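Protein (sliding clamp) (Enterobacteria phage RB69, PDB 1B77) probably encircles DNA as a trimeric ring and tethers the phage DNA polymerase to its template, acting as a processivity factor. Local coordinates at residues D136-I149 and T168-I182. Residues are numbered along the deposited sequence; the frame is centred on the assembly and turned at random.
Sequences DTIAITNKDGKIVI and TLTDYDGSNNFNFVI
Ile138 and Ile140 zip onto Ile182 and Phe180 as antiparallel hydrogen-bonded pairs, while on the other side of the hairpin Ile147 faces both Leu169 and Thr170 at a beta bulge. This is the heart of an antiparallel sheet in the C-terminal DNA-clamp domain: the hairpin 137-149, closed by a type I' turn from Lys143 to Lys146, sits between strands 168-171 and 178-182. Backbone bonds do most of the joining. Ile182 N reaches Ile138 O at 2.8 Å, almost straight (176°). At the bulge, where the register slips by one residue between Lys146 and Val148, Ile147 N bonds to Thr170 O and Leu169 N to Ile147 O. Nearer the turn, Tyr172 N meets Gly145 O at 2.7 Å from well above the carbonyl plane. Thr168 lies on the outermost strand of this sheet within the chain, and its backbone hydrogen-bonds to a second subunit, so this edge of the sheet meets a neighbouring subunit.

Apolar side chains pack where the loop from 172 to 177 passes the hairpin. CD1 of Ile147 touches CZ of Phe178 at the ring edge and also lies against CB of Tyr172; Val114 of strand 114-118 touches both aromatic residues. CB of Asn142 covers one face of the Phe178 ring. Further along the same face of the sheet as Ile147, CD1 of Leu169 packs on CG1 of Ile149 at 3.7 Å.

The polar side chains work at the margins. Lys146, extended until a bend at its last torsion, brings NZ to 2.6 Å from Asp171 OD1 in a salt bridge. Asn177 ND2 is held by Asp227. Asn142, with CG between its backbone N and carbonyl carbon (chi1 61°), uses both ends of its amide: OD1 accepts Phe178 N, while ND2 donates to Asn177 OD1 at 3.1 Å, the two amide planes turned 46° apart.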
loop_
_atom_site.group_PDB
_atom_site.type_symbol
_atom_site.label_atom_id
_atom_site.label_comp_id
_atom_site.label_asym_id
_atom_site.label_seq_id
_atom_site.Cartn_x
_atom_site.Cartn_y
_atom_site.Cartn_z
ATOM N N ASP A 136 -24.730 -0.364 -4.821
ATOM C CA ASP A 136 -24.714 -1.794 -4.547
ATOM C C ASP A 136 -25.603 -2.579 -5.509
ATOM O O ASP A 136 -25.648 -3.814 -5.461
ATOM C CB ASP A 136 -25.160 -2.048 -3.107
ATOM C CG ASP A 136 -26.577 -1.565 -2.837
ATOM O OD1 ASP A 136 -27.142 -0.849 -3.691
ATOM O OD2 ASP A 136 -27.121 -1.889 -1.756
ATOM N N THR A 137 -26.302 -1.870 -6.387
ATOM C CA THR A 137 -27.186 -2.524 -7.337
ATOM C C THR A 137 -27.380 -1.680 -8.584
ATOM O O THR A 137 -27.494 -0.456 -8.506
ATOM C CB THR A 137 -28.573 -2.771 -6.724
ATOM O OG1 THR A 137 -29.230 -1.515 -6.536
ATOM C CG2 THR A 137 -28.460 -3.459 -5.371
ATOM N N ILE A 138 -27.411 -2.337 -9.736
ATOM C CA ILE A 138 -27.625 -1.638 -10.994
ATOM C C ILE A 138 -28.855 -2.229 -11.666
ATOM O O ILE A 138 -29.258 -3.352 -11.365
ATOM C CB ILE A 138 -26.430 -1.788 -11.965
ATOM C CG1 ILE A 138 -26.251 -3.254 -12.350
ATOM C CG2 ILE A 138 -25.166 -1.252 -11.322
ATOM C CD1 ILE A 138 -25.254 -3.477 -13.462
ATOM N N ALA A 139 -29.449 -1.462 -12.570
ATOM C CA ALA A 139 -30.617 -1.908 -13.311
ATOM C C ALA A 139 -30.423 -1.598 -14.792
ATOM O O ALA A 139 -30.135 -0.460 -15.164
ATOM C CB ALA A 139 -31.870 -1.213 -12.792
ATOM N N ILE A 140 -30.560 -2.616 -15.631
ATOM C CA ILE A 140 -30.418 -2.438 -17.072
ATOM C C ILE A 140 -31.838 -2.338 -17.615
ATOM O O ILE A 140 -32.628 -3.280 -17.504
ATOM C CB ILE A 140 -29.659 -3.626 -17.699
ATOM C CG1 ILE A 140 -28.323 -3.810 -16.964
ATOM C CG2 ILE A 140 -29.395 -3.367 -19.175
ATOM C CD1 ILE A 140 -27.577 -5.079 -17.315
ATOM N N THR A 141 -32.170 -1.186 -18.186
ATOM C CA THR A 141 -33.520 -0.968 -18.680
ATOM C C THR A 141 -33.610 -0.262 -20.032
ATOM O O THR A 141 -32.634 0.320 -20.518
ATOM C CB THR A 141 -34.319 -0.153 -17.646
ATOM O OG1 THR A 141 -35.706 -0.147 -18.000
ATOM C CG2 THR A 141 -33.810 1.277 -17.597
ATOM N N ASN A 142 -34.794 -0.323 -20.635
ATOM C CA ASN A 142 -35.029 0.327 -21.921
ATOM C C ASN A 142 -35.542 1.730 -21.655
ATOM O O ASN A 142 -36.516 1.917 -20.925
ATOM C CB ASN A 142 -36.047 -0.460 -22.762
ATOM C CG ASN A 142 -37.409 -0.570 -22.095
ATOM O OD1 ASN A 142 -37.534 -1.093 -20.984
ATOM N ND2 ASN A 142 -38.442 -0.083 -22.775
ATOM N N LYS A 143 -34.879 2.718 -22.243
ATOM C CA LYS A 143 -35.262 4.103 -22.046
ATOM C C LYS A 143 -34.942 4.971 -23.257
ATOM O O LYS A 143 -33.830 4.936 -23.779
ATOM C CB LYS A 143 -34.546 4.663 -20.817
ATOM C CG LYS A 143 -34.815 6.126 -20.564
ATOM C CD LYS A 143 -33.945 6.661 -19.448
ATOM C CE LYS A 143 -34.367 8.078 -19.074
ATOM N NZ LYS A 143 -35.805 8.118 -18.650
ATOM N N ASP A 144 -35.934 5.749 -23.687
ATOM C CA ASP A 144 -35.805 6.670 -24.816
ATOM C C ASP A 144 -35.085 6.110 -26.036
ATOM O O ASP A 144 -34.235 6.783 -26.631
ATOM C CB ASP A 144 -35.117 7.956 -24.350
ATOM C CG ASP A 144 -35.978 8.763 -23.387
ATOM O OD1 ASP A 144 -37.025 9.298 -23.817
ATOM O OD2 ASP A 144 -35.614 8.856 -22.196
ATOM N N GLY A 145 -35.435 4.884 -26.415
ATOM C CA GLY A 145 -34.814 4.265 -27.577
ATOM C C GLY A 145 -33.399 3.765 -27.342
ATOM O O GLY A 145 -32.658 3.510 -28.292
ATOM N N LYS A 146 -33.025 3.623 -26.074
ATOM C CA LYS A 146 -31.696 3.145 -25.721
ATOM C C LYS A 146 -31.738 2.190 -24.536
ATOM O O LYS A 146 -32.717 2.152 -23.787
ATOM C CB LYS A 146 -30.792 4.328 -25.382
ATOM C CG LYS A 146 -30.559 5.265 -26.543
ATOM C CD LYS A 146 -29.609 6.379 -26.164
ATOM C CE LYS A 146 -29.122 7.116 -27.396
ATOM N NZ LYS A 146 -28.371 6.196 -28.299
ATOM N N ILE A 147 -30.685 1.392 -24.387
ATOM C CA ILE A 147 -30.595 0.478 -23.262
ATOM C C ILE A 147 -29.707 1.249 -22.309
ATOM O O ILE A 147 -28.661 1.760 -22.715
ATOM C CB ILE A 147 -29.903 -0.856 -23.630
ATOM C CG1 ILE A 147 -30.711 -1.589 -24.698
ATOM C CG2 ILE A 147 -29.780 -1.750 -22.386
ATOM C CD1 ILE A 147 -32.081 -2.006 -24.241
ATOM N N VAL A 148 -30.128 1.365 -21.056
ATOM C CA VAL A 148 -29.333 2.095 -20.085
ATOM C C VAL A 148 -29.114 1.323 -18.794
ATOM O O VAL A 148 -29.894 0.442 -18.440
ATOM C CB VAL A 148 -29.983 3.448 -19.738
ATOM C CG1 VAL A 148 -30.156 4.276 -21.001
ATOM C CG2 VAL A 148 -31.322 3.221 -19.054
ATOM N N ILE A 149 -28.026 1.659 -18.111
ATOM C CA ILE A 149 -27.680 1.051 -16.833
ATOM C C ILE A 149 -27.762 2.133 -15.772
ATOM O O ILE A 149 -27.033 3.120 -15.840
ATOM C CB ILE A 149 -26.237 0.500 -16.821
ATOM C CG1 ILE A 149 -26.122 -0.695 -17.766
ATOM C CG2 ILE A 149 -25.843 0.115 -15.404
ATOM C CD1 ILE A 149 -24.770 -1.394 -17.721
ATOM N N THR A 168 -25.321 5.032 -20.700
ATOM C CA THR A 168 -26.047 4.666 -21.915
ATOM C C THR A 168 -25.225 3.639 -22.702
ATOM O O THR A 168 -24.021 3.813 -22.908
ATOM C CB THR A 168 -26.279 5.903 -22.812
ATOM O OG1 THR A 168 -26.997 6.896 -22.068
ATOM C CG2 THR A 168 -27.072 5.536 -24.047
ATOM N N LEU A 169 -25.871 2.568 -23.146
ATOM C CA LEU A 169 -25.161 1.539 -23.893
ATOM C C LEU A 169 -25.416 1.592 -25.394
ATOM O O LEU A 169 -24.695 2.273 -26.127
ATOM C CB LEU A 169 -25.519 0.154 -23.337
ATOM C CG LEU A 169 -25.233 0.032 -21.831
ATOM C CD1 LEU A 169 -25.619 -1.353 -21.334
ATOM C CD2 LEU A 169 -23.764 0.319 -21.564
ATOM N N THR A 170 -26.445 0.882 -25.851
ATOM C CA THR A 170 -26.789 0.829 -27.269
ATOM C C THR A 170 -28.222 1.277 -27.549
ATOM O O THR A 170 -29.001 1.528 -26.620
ATOM C CB THR A 170 -26.632 -0.595 -27.809
ATOM O OG1 THR A 170 -27.483 -1.475 -27.065
ATOM C CG2 THR A 170 -25.193 -1.061 -27.683
ATOM N N ASP A 171 -28.561 1.365 -28.834
ATOM C CA ASP A 171 -29.898 1.775 -29.245
ATOM C C ASP A 171 -30.841 0.592 -29.131
ATOM O O ASP A 171 -30.450 -0.544 -29.370
ATOM C CB ASP A 171 -29.906 2.277 -30.695
ATOM C CG ASP A 171 -28.943 3.432 -30.927
ATOM O OD1 ASP A 171 -28.912 4.366 -30.105
ATOM O OD2 ASP A 171 -28.224 3.401 -31.945
ATOM N N TYR A 172 -32.086 0.864 -28.758
ATOM C CA TYR A 172 -33.080 -0.193 -28.628
ATOM C C TYR A 172 -34.383 0.232 -29.278
ATOM O O TYR A 172 -35.084 1.110 -28.769
ATOM C CB TYR A 172 -33.336 -0.530 -27.158
ATOM C CG TYR A 172 -34.418 -1.572 -26.974
ATOM C CD1 TYR A 172 -34.242 -2.880 -27.431
ATOM C CD2 TYR A 172 -35.629 -1.255 -26.352
ATOM C CE1 TYR A 172 -35.235 -3.845 -27.273
ATOM C CE2 TYR A 172 -36.633 -2.211 -26.188
ATOM C CZ TYR A 172 -36.428 -3.503 -26.650
ATOM O OH TYR A 172 -37.408 -4.457 -26.486
ATOM N N ASP A 173 -34.707 -0.411 -30.395
ATOM C CA ASP A 173 -35.922 -0.107 -31.139
ATOM C C ASP A 173 -36.985 -1.160 -30.883
ATOM O O ASP A 173 -38.073 -1.113 -31.460
ATOM C CB ASP A 173 -35.605 -0.057 -32.628
ATOM C CG ASP A 173 -34.337 0.721 -32.916
ATOM O OD1 ASP A 173 -34.208 1.865 -32.420
ATOM O OD2 ASP A 173 -33.461 0.179 -33.632
ATOM N N GLY A 174 -36.662 -2.103 -30.004
ATOM C CA GLY A 174 -37.570 -3.177 -29.678
ATOM C C GLY A 174 -38.933 -2.775 -29.156
ATOM O O GLY A 174 -39.210 -1.613 -28.836
ATOM N N SER A 175 -39.785 -3.787 -29.063
ATOM C CA SER A 175 -41.152 -3.660 -28.602
ATOM C C SER A 175 -41.317 -3.856 -27.092
ATOM O O SER A 175 -42.121 -3.174 -26.462
ATOM C CB SER A 175 -41.999 -4.682 -29.372
ATOM O OG SER A 175 -43.076 -5.166 -28.596
ATOM N N ASN A 176 -40.558 -4.781 -26.507
ATOM C CA ASN A 176 -40.647 -5.081 -25.077
ATOM C C ASN A 176 -40.104 -4.018 -24.123
ATOM O O ASN A 176 -39.417 -3.078 -24.542
ATOM C CB ASN A 176 -39.943 -6.404 -24.797
ATOM C CG ASN A 176 -40.657 -7.580 -25.409
ATOM O OD1 ASN A 176 -41.645 -8.066 -24.853
ATOM N ND2 ASN A 176 -40.186 -8.034 -26.564
ATOM N N ASN A 177 -40.435 -4.176 -22.838
ATOM C CA ASN A 177 -40.000 -3.286 -21.748
ATOM C C ASN A 177 -39.345 -4.165 -20.679
ATOM O O ASN A 177 -39.700 -5.335 -20.538
ATOM C CB ASN A 177 -41.203 -2.554 -21.140
ATOM C CG ASN A 177 -41.934 -1.713 -22.160
ATOM O OD1 ASN A 177 -41.451 -0.659 -22.578
ATOM N ND2 ASN A 177 -43.109 -2.183 -22.579
ATOM N N PHE A 178 -38.403 -3.614 -19.925
ATOM C CA PHE A 178 -37.720 -4.409 -18.912
ATOM C C PHE A 178 -36.853 -3.571 -17.986
ATOM O O PHE A 178 -36.388 -2.492 -18.348
ATOM C CB PHE A 178 -36.857 -5.475 -19.599
ATOM C CG PHE A 178 -35.949 -4.920 -20.667
ATOM C CD1 PHE A 178 -34.769 -4.265 -20.324
ATOM C CD2 PHE A 178 -36.302 -4.999 -22.012
ATOM C CE1 PHE A 178 -33.954 -3.695 -21.305
ATOM C CE2 PHE A 178 -35.496 -4.434 -22.998
ATOM C CZ PHE A 178 -34.320 -3.781 -22.643
ATOM N N ASN A 179 -36.654 -4.087 -16.779
ATOM C CA ASN A 179 -35.828 -3.445 -15.765
ATOM C C ASN A 179 -35.136 -4.576 -15.006
ATOM O O ASN A 179 -35.599 -5.005 -13.939
ATOM C CB ASN A 179 -36.687 -2.610 -14.813
ATOM C CG ASN A 179 -35.855 -1.760 -13.870
ATOM O OD1 ASN A 179 -35.499 -2.189 -12.772
ATOM N ND2 ASN A 179 -35.522 -0.552 -14.307
ATOM N N PHE A 180 -34.045 -5.076 -15.587
ATOM C CA PHE A 180 -33.290 -6.171 -14.989
ATOM C C PHE A 180 -32.361 -5.647 -13.904
ATOM O O PHE A 180 -31.513 -4.793 -14.159
ATOM C CB PHE A 180 -32.479 -6.920 -16.056
ATOM C CG PHE A 180 -33.319 -7.535 -17.143
ATOM C CD1 PHE A 180 -34.063 -8.689 -16.904
ATOM C CD2 PHE A 180 -33.360 -6.967 -18.413
ATOM C CE1 PHE A 180 -34.835 -9.268 -17.923
ATOM C CE2 PHE A 180 -34.127 -7.541 -19.431
ATOM C CZ PHE A 180 -34.862 -8.691 -19.184
ATOM N N VAL A 181 -32.528 -6.176 -12.696
ATOM C CA VAL A 181 -31.738 -5.761 -11.543
ATOM C C VAL A 181 -30.587 -6.709 -11.212
ATOM O O VAL A 181 -30.778 -7.925 -11.098
ATOM C CB VAL A 181 -32.639 -5.633 -10.301
ATOM C CG1 VAL A 181 -31.832 -5.125 -9.113
ATOM C CG2 VAL A 181 -33.798 -4.716 -10.610
ATOM N N ILE A 182 -29.396 -6.144 -11.038
ATOM C CA ILE A 182 -28.213 -6.936 -10.720
ATOM C C ILE A 182 -27.503 -6.460 -9.455
ATOM O O ILE A 182 -27.276 -5.266 -9.274
ATOM C CB ILE A 182 -27.202 -6.916 -11.895
ATOM C CG1 ILE A 182 -27.779 -7.682 -13.087
ATOM C CG2 ILE A 182 -25.869 -7.522 -11.465
ATOM C CD1 ILE A 182 -26.920 -7.625 -14.329
#